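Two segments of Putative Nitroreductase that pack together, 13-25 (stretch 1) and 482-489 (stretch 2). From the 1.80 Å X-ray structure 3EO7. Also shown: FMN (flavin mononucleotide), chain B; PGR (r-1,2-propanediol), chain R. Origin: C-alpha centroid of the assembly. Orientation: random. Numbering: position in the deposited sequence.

Stretch 1 (13-25) YHERTKYDPETIA
Stretch 2 482-489: GGFFDDQV

The end of one helix and the loop that follows it pack against a loop that leads into another helix, with touching residues at least 461 apart in sequence. Stretch 1 is helical at Tyr13 to Arg16 and extended at Lys18 (phi/psi -70/163) and Tyr19 (-105/140). Stretch 2 is extended from Gly483 to Phe485 (-82/89); Asp486 follows at -45/-59, and Val489 lies in the helix that runs on. The register is set by CA separations of 5.0 Å for Tyr19 and Phe485 and 5.6 Å for Lys18 and Asp486, and the contact buries 517 Å² in all.

One direct backbone donor is satisfied across the contact: Tyr19 N gives its proton to Asp486 OD1 at 3.1 Å, with an angle of 156°. The CA-to-CB bond of Asp486 points toward stretch 1 (chi1 m). Asp486 OD2 is hydrogen-bonded to water 1 at 2.7 Å and is also bonded elsewhere in the structure. Water 1 lies 2.8 Å from His14 NE2 and so bridges it to Asp486 OD2, which is 3.8 Å from His14 NE2.

Lys18, with chi1 m and the rest t, runs out fully extended to a pair of carboxylates. Its NZ forms salt bridges of 2.7 Å to both Asp487 OD1 and Glu15 OE1, so one ammonium is shared by a carboxylate from each stretch, and the group keeps a net negative charge, if all three side chains are ionized. The two acids stay close, Glu15 OE2 to Asp487 OD2 being 4.5 Å, and water 2 eases the like charges by donating to each of these oxygens at 2.7 Å.

Water 3 does what a direct bond does not. It donates to Tyr19 O at 2.6 Å and to Gln488 OE1 at 2.8 Å, and accepts from Asp487 N at 2.9 Å, satisfying groups of both stretches. Gln488 (m, p, chi3 36°) gives its NE2 to water 4 at 2.8 Å; that water donates weakly to Asp20 OD1 at 3.3 Å. Asp20 OD1 also accepts from Glu22 N at 2.8 Å, within its own loop.

The apolar part centres on Phe485 (chi1 m, chi2 -54°). Pro21 CG sits over one face, 3.9 Å from the centroid of the Phe485 ring and 15° off its normal. Ile24 CD1 (t, t) reaches Phe485 CE1 at 3.8 Å, and Tyr19 CB lies 3.8 Å from Phe485 CD1. The Tyr19 ring (m, chi2 -84°) extends along the loop until its CE2 is 3.7 Å from Gly483 CA; an ideal CB there would come within 3.1 Å of Tyr19 CE2, a tight fit.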

ATOM      1  N   TYR A  13      -3.316 -12.272 -16.181  1.00 17.13           N
ATOM      2  CA  TYR A  13      -2.707 -10.954 -15.964  1.00 15.52           C
ATOM      3  C   TYR A  13      -1.327 -11.140 -15.277  1.00 16.95           C
ATOM      4  O   TYR A  13      -0.305 -10.599 -15.703  1.00 15.46           O
ATOM      5  CB  TYR A  13      -3.633 -10.009 -15.120  1.00 16.89           C
ATOM      6  CG  TYR A  13      -2.862  -8.758 -14.799  1.00 15.20           C
ATOM      7  CD1 TYR A  13      -2.810  -7.706 -15.692  1.00 17.77           C
ATOM      8  CD2 TYR A  13      -2.081  -8.694 -13.677  1.00 16.79           C
ATOM      9  CE1 TYR A  13      -1.995  -6.610 -15.474  1.00 13.83           C
ATOM     10  CE2 TYR A  13      -1.242  -7.601 -13.433  1.00 17.29           C
ATOM     11  CZ  TYR A  13      -1.197  -6.553 -14.334  1.00 17.65           C
ATOM     12  OH  TYR A  13      -0.328  -5.485 -14.093  1.00 17.02           O
ATOM     13  N   HIS A  14      -1.311 -11.911 -14.204  1.00 15.82           N
ATOM     14  CA  HIS A  14      -0.072 -12.121 -13.462  1.00 16.05           C
ATOM     15  C   HIS A  14       1.009 -12.738 -14.348  1.00 14.91           C
ATOM     16  O   HIS A  14       2.120 -12.243 -14.429  1.00 16.27           O
ATOM     17  CB  HIS A  14      -0.301 -12.993 -12.247  1.00 17.29           C
ATOM     18  CG  HIS A  14       0.826 -12.915 -11.271  1.00 16.51           C
ATOM     19  ND1 HIS A  14       1.080 -11.774 -10.546  1.00 16.08           N
ATOM     20  CD2 HIS A  14       1.792 -13.804 -10.946  1.00 16.46           C
ATOM     21  CE1 HIS A  14       2.145 -11.981  -9.788  1.00 18.79           C
ATOM     22  NE2 HIS A  14       2.591 -13.204 -10.005  1.00 16.73           N
ATOM     23  N   GLU A  15       0.645 -13.793 -15.061  1.00 15.68           N
ATOM     24  CA  GLU A  15       1.576 -14.477 -15.935  1.00 17.44           C
ATOM     25  C   GLU A  15       2.136 -13.521 -16.995  1.00 17.76           C
ATOM     26  O   GLU A  15       3.352 -13.477 -17.243  1.00 16.62           O
ATOM     27  CB  GLU A  15       0.869 -15.663 -16.600  1.00 19.90           C
ATOM     28  CG  GLU A  15       1.810 -16.521 -17.448  1.00 30.74           C
ATOM     29  CD  GLU A  15       2.950 -17.188 -16.626  1.00 36.51           C
ATOM     30  OE1 GLU A  15       2.767 -17.401 -15.413  1.00 27.23           O
ATOM     31  OE2 GLU A  15       4.020 -17.500 -17.205  1.00 42.10           O
ATOM     32  N   ARG A  16       1.257 -12.749 -17.610  1.00 16.33           N
ATOM     33  CA  ARG A  16       1.659 -11.790 -18.640  1.00 17.48           C
ATOM     34  C   ARG A  16       2.528 -10.618 -18.196  1.00 18.55           C
ATOM     35  O   ARG A  16       3.168  -9.952 -19.039  1.00 18.36           O
ATOM     36  CB  ARG A  16       0.416 -11.282 -19.393  1.00 18.16           C
ATOM     37  CG  ARG A  16      -0.039 -12.427 -20.294  1.00 24.72           C
ATOM     38  CD  ARG A  16      -0.934 -12.117 -21.316  1.00 29.90           C
ATOM     39  NE  ARG A  16      -0.606 -10.954 -22.145  1.00 20.15           N
ATOM     40  CZ  ARG A  16      -1.566 -10.368 -22.842  1.00 22.30           C
ATOM     41  NH1 ARG A  16      -2.779 -10.883 -22.794  1.00 23.71           N
ATOM     42  NH2 ARG A  16      -1.344  -9.285 -23.558  1.00 18.77           N
ATOM     43  N   THR A  17       2.610 -10.400 -16.907  1.00 14.72           N
ATOM     44  CA  THR A  17       3.332  -9.252 -16.363  1.00 16.51           C
ATOM     45  C   THR A  17       4.596  -9.612 -15.576  1.00 16.82           C
ATOM     46  O   THR A  17       5.246  -8.749 -14.995  1.00 17.66           O
ATOM     47  CB  THR A  17       2.392  -8.367 -15.525  1.00 16.68           C
ATOM     48  OG1 THR A  17       1.713  -9.141 -14.529  1.00 17.08           O
ATOM     49  CG2 THR A  17       1.352  -7.696 -16.455  1.00 16.01           C
ATOM     50  N   LYS A  18       4.929 -10.894 -15.582  1.00 18.21           N
ATOM     51  CA  LYS A  18       6.160 -11.367 -14.943  1.00 17.18           C
ATOM     52  C   LYS A  18       7.327 -10.854 -15.779  1.00 16.71           C
ATOM     53  O   LYS A  18       7.150 -10.502 -16.948  1.00 17.27           O
ATOM     54  CB  LYS A  18       6.199 -12.897 -14.997  1.00 16.98           C
ATOM     55  CG  LYS A  18       5.114 -13.598 -14.184  1.00 16.21           C
ATOM     56  CD  LYS A  18       5.253 -15.092 -14.141  1.00 19.90           C
ATOM     57  CE  LYS A  18       4.277 -15.710 -13.151  1.00 18.66           C
ATOM     58  NZ  LYS A  18       4.276 -17.230 -13.186  1.00 19.11           N
ATOM     59  N   TYR A  19       8.526 -10.863 -15.197  1.00 16.20           N
ATOM     60  CA  TYR A  19       9.748 -10.673 -15.974  1.00 17.13           C
ATOM     61  C   TYR A  19      10.379 -12.052 -16.064  1.00 19.30           C
ATOM     62  O   TYR A  19      10.348 -12.818 -15.091  1.00 18.59           O
ATOM     63  CB  TYR A  19      10.729  -9.734 -15.312  1.00 16.54           C
ATOM     64  CG  TYR A  19      10.305  -8.298 -15.333  1.00 17.27           C
ATOM     65  CD1 TYR A  19      10.549  -7.487 -16.442  1.00 22.10           C
ATOM     66  CD2 TYR A  19       9.671  -7.746 -14.232  1.00 22.93           C
ATOM     67  CE1 TYR A  19      10.152  -6.135 -16.425  1.00 24.13           C
ATOM     68  CE2 TYR A  19       9.278  -6.425 -14.225  1.00 24.65           C
ATOM     69  CZ  TYR A  19       9.534  -5.628 -15.307  1.00 24.66           C
ATOM     70  OH  TYR A  19       9.089  -4.324 -15.217  1.00 31.86           O
ATOM     71  N   ASP A  20      10.910 -12.350 -17.244  1.00 20.84           N
ATOM     72  CA  ASP A  20      11.548 -13.611 -17.568  1.00 22.99           C
ATOM     73  C   ASP A  20      12.988 -13.316 -18.027  1.00 19.43           C
ATOM     74  O   ASP A  20      13.206 -12.505 -18.935  1.00 21.15           O
ATOM     75  CB  ASP A  20      10.747 -14.242 -18.694  1.00 24.07           C
ATOM     76  CG  ASP A  20      11.378 -15.500 -19.274  1.00 33.57           C
ATOM     77  OD1 ASP A  20      12.459 -15.958 -18.843  1.00 28.48           O
ATOM     78  OD2 ASP A  20      10.734 -16.034 -20.197  1.00 40.38           O
ATOM     79  N   PRO A  21      13.976 -13.957 -17.392  1.00 20.12           N
ATOM     80  CA  PRO A  21      15.334 -13.643 -17.807  1.00 22.31           C
ATOM     81  C   PRO A  21      15.553 -13.932 -19.295  1.00 25.06           C
ATOM     82  O   PRO A  21      16.361 -13.281 -19.907  1.00 26.73           O
ATOM     83  CB  PRO A  21      16.204 -14.577 -16.955  1.00 23.88           C
ATOM     84  CG  PRO A  21      15.344 -15.036 -15.847  1.00 23.92           C
ATOM     85  CD  PRO A  21      13.939 -14.960 -16.313  1.00 20.73           C
ATOM     86  N   GLU A  22      14.826 -14.888 -19.857  1.00 24.89           N
ATOM     87  CA  GLU A  22      15.014 -15.226 -21.274  1.00 30.48           C
ATOM     88  C   GLU A  22      14.509 -14.151 -22.228  1.00 31.67           C
ATOM     89  O   GLU A  22      14.971 -14.056 -23.365  1.00 32.62           O
ATOM     90  CB  GLU A  22      14.354 -16.570 -21.567  1.00 30.77           C
ATOM     91  CG  GLU A  22      15.088 -17.764 -20.901  1.00 38.06           C
ATOM     92  N   THR A  23      13.607 -13.297 -21.756  1.00 31.29           N
ATOM     93  CA  THR A  23      13.008 -12.292 -22.636  1.00 31.78           C
ATOM     94  C   THR A  23      13.173 -10.846 -22.209  1.00 33.29           C
ATOM     95  O   THR A  23      12.803  -9.944 -22.957  1.00 36.12           O
ATOM     96  CB  THR A  23      11.505 -12.553 -22.754  1.00 29.90           C
ATOM     97  OG1 THR A  23      10.899 -12.387 -21.477  1.00 29.91           O
ATOM     98  CG2 THR A  23      11.246 -13.973 -23.221  1.00 35.18           C
ATOM     99  N   ILE A  24      13.730 -10.600 -21.035  1.00 32.12           N
ATOM    100  CA  ILE A  24      13.805  -9.230 -20.549  1.00 33.76           C
ATOM    101  C   ILE A  24      14.613  -8.302 -21.486  1.00 38.62           C
ATOM    102  O   ILE A  24      14.252  -7.142 -21.662  1.00 38.21           O
ATOM    103  CB  ILE A  24      14.305  -9.175 -19.093  1.00 34.11           C
ATOM    104  CG1 ILE A  24      14.038  -7.787 -18.510  1.00 30.22           C
ATOM    105  CG2 ILE A  24      15.755  -9.634 -18.996  1.00 24.97           C
ATOM    106  CD1 ILE A  24      14.234  -7.686 -17.025  1.00 27.81           C
ATOM    107  N   ALA A  25      15.674  -8.832 -22.090  1.00 42.62           N
ATOM    108  CA  ALA A  25      16.497  -8.054 -23.035  1.00 49.25           C
ATOM    109  C   ALA A  25      15.721  -7.684 -24.315  1.00 52.90           C
ATOM    110  O   ALA A  25      15.915  -6.610 -24.881  1.00 55.10           O
ATOM    111  CB  ALA A  25      17.781  -8.827 -23.390  1.00 48.11           C
ATOM    112  N   GLY A 482       9.719  -3.422  -7.125  1.00 16.72           N
ATOM    113  CA  GLY A 482       8.475  -3.831  -7.783  1.00 17.10           C
ATOM    114  C   GLY A 482       8.617  -4.865  -8.872  1.00 18.30           C
ATOM    115  O   GLY A 482       7.698  -5.649  -9.119  1.00 20.54           O
ATOM    116  N   GLY A 483       9.766  -4.848  -9.522  1.00 17.77           N
ATOM    117  CA  GLY A 483      10.080  -5.725 -10.643  1.00 17.61           C
ATOM    118  C   GLY A 483      11.133  -6.752 -10.272  1.00 15.65           C
ATOM    119  O   GLY A 483      12.171  -6.438  -9.696  1.00 16.75           O
ATOM    120  N   PHE A 484      10.870  -8.000 -10.625  1.00 17.51           N
ATOM    121  CA  PHE A 484      11.750  -9.107 -10.269  1.00 15.86           C
ATOM    122  C   PHE A 484      11.489 -10.290 -11.192  1.00 16.41           C
ATOM    123  O   PHE A 484      10.496 -10.296 -11.940  1.00 15.50           O
ATOM    124  CB  PHE A 484      11.505  -9.480  -8.778  1.00 16.58           C
ATOM    125  CG  PHE A 484      10.046  -9.593  -8.427  1.00 17.13           C
ATOM    126  CD1 PHE A 484       9.349 -10.760  -8.678  1.00 17.91           C
ATOM    127  CD2 PHE A 484       9.355  -8.485  -7.904  1.00 18.09           C
ATOM    128  CE1 PHE A 484       7.972 -10.843  -8.398  1.00 17.04           C
ATOM    129  CE2 PHE A 484       7.987  -8.574  -7.621  1.00 17.10           C
ATOM    130  CZ  PHE A 484       7.306  -9.750  -7.877  1.00 17.60           C
ATOM    131  N   PHE A 485      12.393 -11.270 -11.177  1.00 15.95           N
ATOM    132  CA  PHE A 485      12.205 -12.462 -11.994  1.00 15.59           C
ATOM    133  C   PHE A 485      11.280 -13.411 -11.245  1.00 16.30           C
ATOM    134  O   PHE A 485      11.735 -14.307 -10.531  1.00 14.92           O
ATOM    135  CB  PHE A 485      13.542 -13.077 -12.355  1.00 14.68           C
ATOM    136  CG  PHE A 485      14.336 -12.249 -13.335  1.00 13.88           C
ATOM    137  CD1 PHE A 485      13.785 -11.862 -14.547  1.00 16.33           C
ATOM    138  CD2 PHE A 485      15.660 -11.910 -13.067  1.00 14.71           C
ATOM    139  CE1 PHE A 485      14.523 -11.109 -15.455  1.00 17.23           C
ATOM    140  CE2 PHE A 485      16.406 -11.158 -13.975  1.00 18.98           C
ATOM    141  CZ  PHE A 485      15.834 -10.751 -15.149  1.00 17.83           C
ATOM    142  N   ASP A 486       9.974 -13.233 -11.492  1.00 16.07           N
ATOM    143  CA  ASP A 486       8.925 -13.913 -10.740  1.00 17.17           C
ATOM    144  C   ASP A 486       9.151 -15.407 -10.493  1.00 16.43           C
ATOM    145  O   ASP A 486       9.168 -15.842  -9.348  1.00 19.63           O
ATOM    146  CB  ASP A 486       7.580 -13.750 -11.460  1.00 15.81           C
ATOM    147  CG  ASP A 486       7.125 -12.276 -11.552  1.00 15.65           C
ATOM    148  OD1 ASP A 486       7.857 -11.492 -12.214  1.00 17.00           O
ATOM    149  OD2 ASP A 486       6.051 -11.947 -10.975  1.00 15.95           O
ATOM    150  N   ASP A 487       9.278 -16.171 -11.561  1.00 17.41           N
ATOM    151  CA  ASP A 487       9.341 -17.631 -11.429  1.00 20.84           C
ATOM    152  C   ASP A 487      10.634 -18.093 -10.814  1.00 21.80           C
ATOM    153  O   ASP A 487      10.645 -19.094 -10.081  1.00 24.46           O
ATOM    154  CB  ASP A 487       9.117 -18.324 -12.782  1.00 21.23           C
ATOM    155  CG  ASP A 487       7.682 -18.166 -13.310  1.00 22.23           C
ATOM    156  OD1 ASP A 487       6.757 -17.969 -12.505  1.00 21.47           O
ATOM    157  OD2 ASP A 487       7.522 -18.223 -14.533  1.00 30.04           O
ATOM    158  N   GLN A 488      11.709 -17.342 -11.034  1.00 18.24           N
ATOM    159  CA  GLN A 488      13.024 -17.737 -10.546  1.00 19.16           C
ATOM    160  C   GLN A 488      13.196 -17.578  -9.048  1.00 20.07           C
ATOM    161  O   GLN A 488      14.055 -18.217  -8.439  1.00 18.36           O
ATOM    162  CB  GLN A 488      14.108 -16.974 -11.330  1.00 18.68           C
ATOM    163  CG  GLN A 488      14.301 -17.457 -12.789  1.00 18.41           C
ATOM    164  CD  GLN A 488      13.128 -17.170 -13.718  1.00 25.00           C
ATOM    165  OE1 GLN A 488      12.471 -16.130 -13.609  1.00 22.20           O
ATOM    166  NE2 GLN A 488      12.837 -18.107 -14.628  1.00 26.52           N
ATOM    167  N   VAL A 489      12.393 -16.720  -8.427  1.00 18.41           N
ATOM    168  CA  VAL A 489      12.500 -16.520  -7.002  1.00 21.02           C
ATOM    169  C   VAL A 489      12.273 -17.825  -6.231  1.00 16.91           C
ATOM    170  O   VAL A 489      13.069 -18.190  -5.354  1.00 19.18           O
ATOM    171  CB  VAL A 489      11.521 -15.442  -6.472  1.00 18.66           C
ATOM    172  CG1 VAL A 489      11.631 -15.316  -4.923  1.00 17.56           C
ATOM    173  CG2 VAL A 489      11.759 -14.101  -7.141  1.00 21.08           C
TER
HETATM  174  N1  FMN B 700      13.290   1.798  -5.861  1.00 13.36           N
HETATM  175  C2  FMN B 700      14.317   1.161  -6.537  1.00 19.23           C
HETATM  176  O2  FMN B 700      15.454   1.619  -6.532  1.00 17.54           O
HETATM  177  N3  FMN B 700      14.135   0.019  -7.270  1.00 16.12           N
HETATM  178  C4  FMN B 700      12.908  -0.556  -7.418  1.00 17.03           C
HETATM  179  O4  FMN B 700      12.839  -1.686  -7.936  1.00 16.24           O
HETATM  180  C4A FMN B 700      11.844   0.048  -6.750  1.00 14.89           C
HETATM  181  N5  FMN B 700      10.566  -0.453  -6.901  1.00 12.76           N
HETATM  182  C5A FMN B 700       9.508   0.103  -6.154  1.00 13.33           C
HETATM  183  C6  FMN B 700       8.230  -0.443  -6.185  1.00 12.98           C
HETATM  184  C7  FMN B 700       7.177   0.120  -5.465  1.00 13.46           C
HETATM  185  C7M FMN B 700       5.809  -0.577  -5.426  1.00 13.11           C
HETATM  186  C8  FMN B 700       7.397   1.251  -4.689  1.00 14.61           C
HETATM  187  C8M FMN B 700       6.350   1.792  -3.737  1.00 10.86           C
HETATM  188  C9  FMN B 700       8.683   1.821  -4.632  1.00 13.14           C
HETATM  189  C9A FMN B 700       9.736   1.245  -5.364  1.00 13.07           C
HETATM  190  N10 FMN B 700      11.006   1.808  -5.321  1.00 14.49           N
HETATM  191  C10 FMN B 700      12.045   1.216  -5.985  1.00 14.61           C
HETATM  192  C1' FMN B 700      11.250   3.165  -4.694  1.00 12.78           C
HETATM  193  C2' FMN B 700      10.775   4.320  -5.553  1.00 14.98           C
HETATM  194  O2' FMN B 700      11.744   4.583  -6.591  1.00 16.43           O
HETATM  195  C3' FMN B 700      10.555   5.545  -4.668  1.00 13.02           C
HETATM  196  O3' FMN B 700       9.456   5.315  -3.780  1.00 13.97           O
HETATM  197  C4' FMN B 700      10.363   6.857  -5.451  1.00 13.75           C
HETATM  198  O4' FMN B 700      11.550   7.172  -6.233  1.00 15.56           O
HETATM  199  C5' FMN B 700      10.046   7.994  -4.498  1.00 11.88           C
HETATM  200  O5' FMN B 700      11.056   8.181  -3.544  1.00 14.48           O
HETATM  201  P   FMN B 700      10.775   8.091  -1.990  1.00 14.60           P
HETATM  202  O1P FMN B 700      10.336   6.664  -1.679  1.00 14.99           O
HETATM  203  O2P FMN B 700      12.108   8.437  -1.338  1.00 14.81           O
HETATM  204  O3P FMN B 700       9.711   9.078  -1.606  1.00 13.91           O
HETATM  205  C1  PGR R 716       6.240 -19.561  -9.560  1.00 55.58           C
HETATM  206  C2  PGR R 716       6.905 -20.943  -9.536  1.00 56.40           C
HETATM  207  C3  PGR R 716       6.552 -21.741 -10.787  1.00 38.98           C
HETATM  208  O1  PGR R 716       5.212 -19.493  -8.550  1.00 55.19           O
HETATM  209  O2  PGR R 716       8.344 -20.870  -9.480  1.00 53.66           O
HETATM  210  O   HOH W   1       5.178 -13.646  -9.029  1.00 14.56           O
HETATM  211  O   HOH W   2       5.307 -19.319 -15.683  1.00 39.63           O
HETATM  212  O   HOH W   3       9.907 -15.258 -14.252  1.00 24.92           O
HETATM  213  O   HOH W   4      10.799 -17.750 -16.561  1.00 57.18           O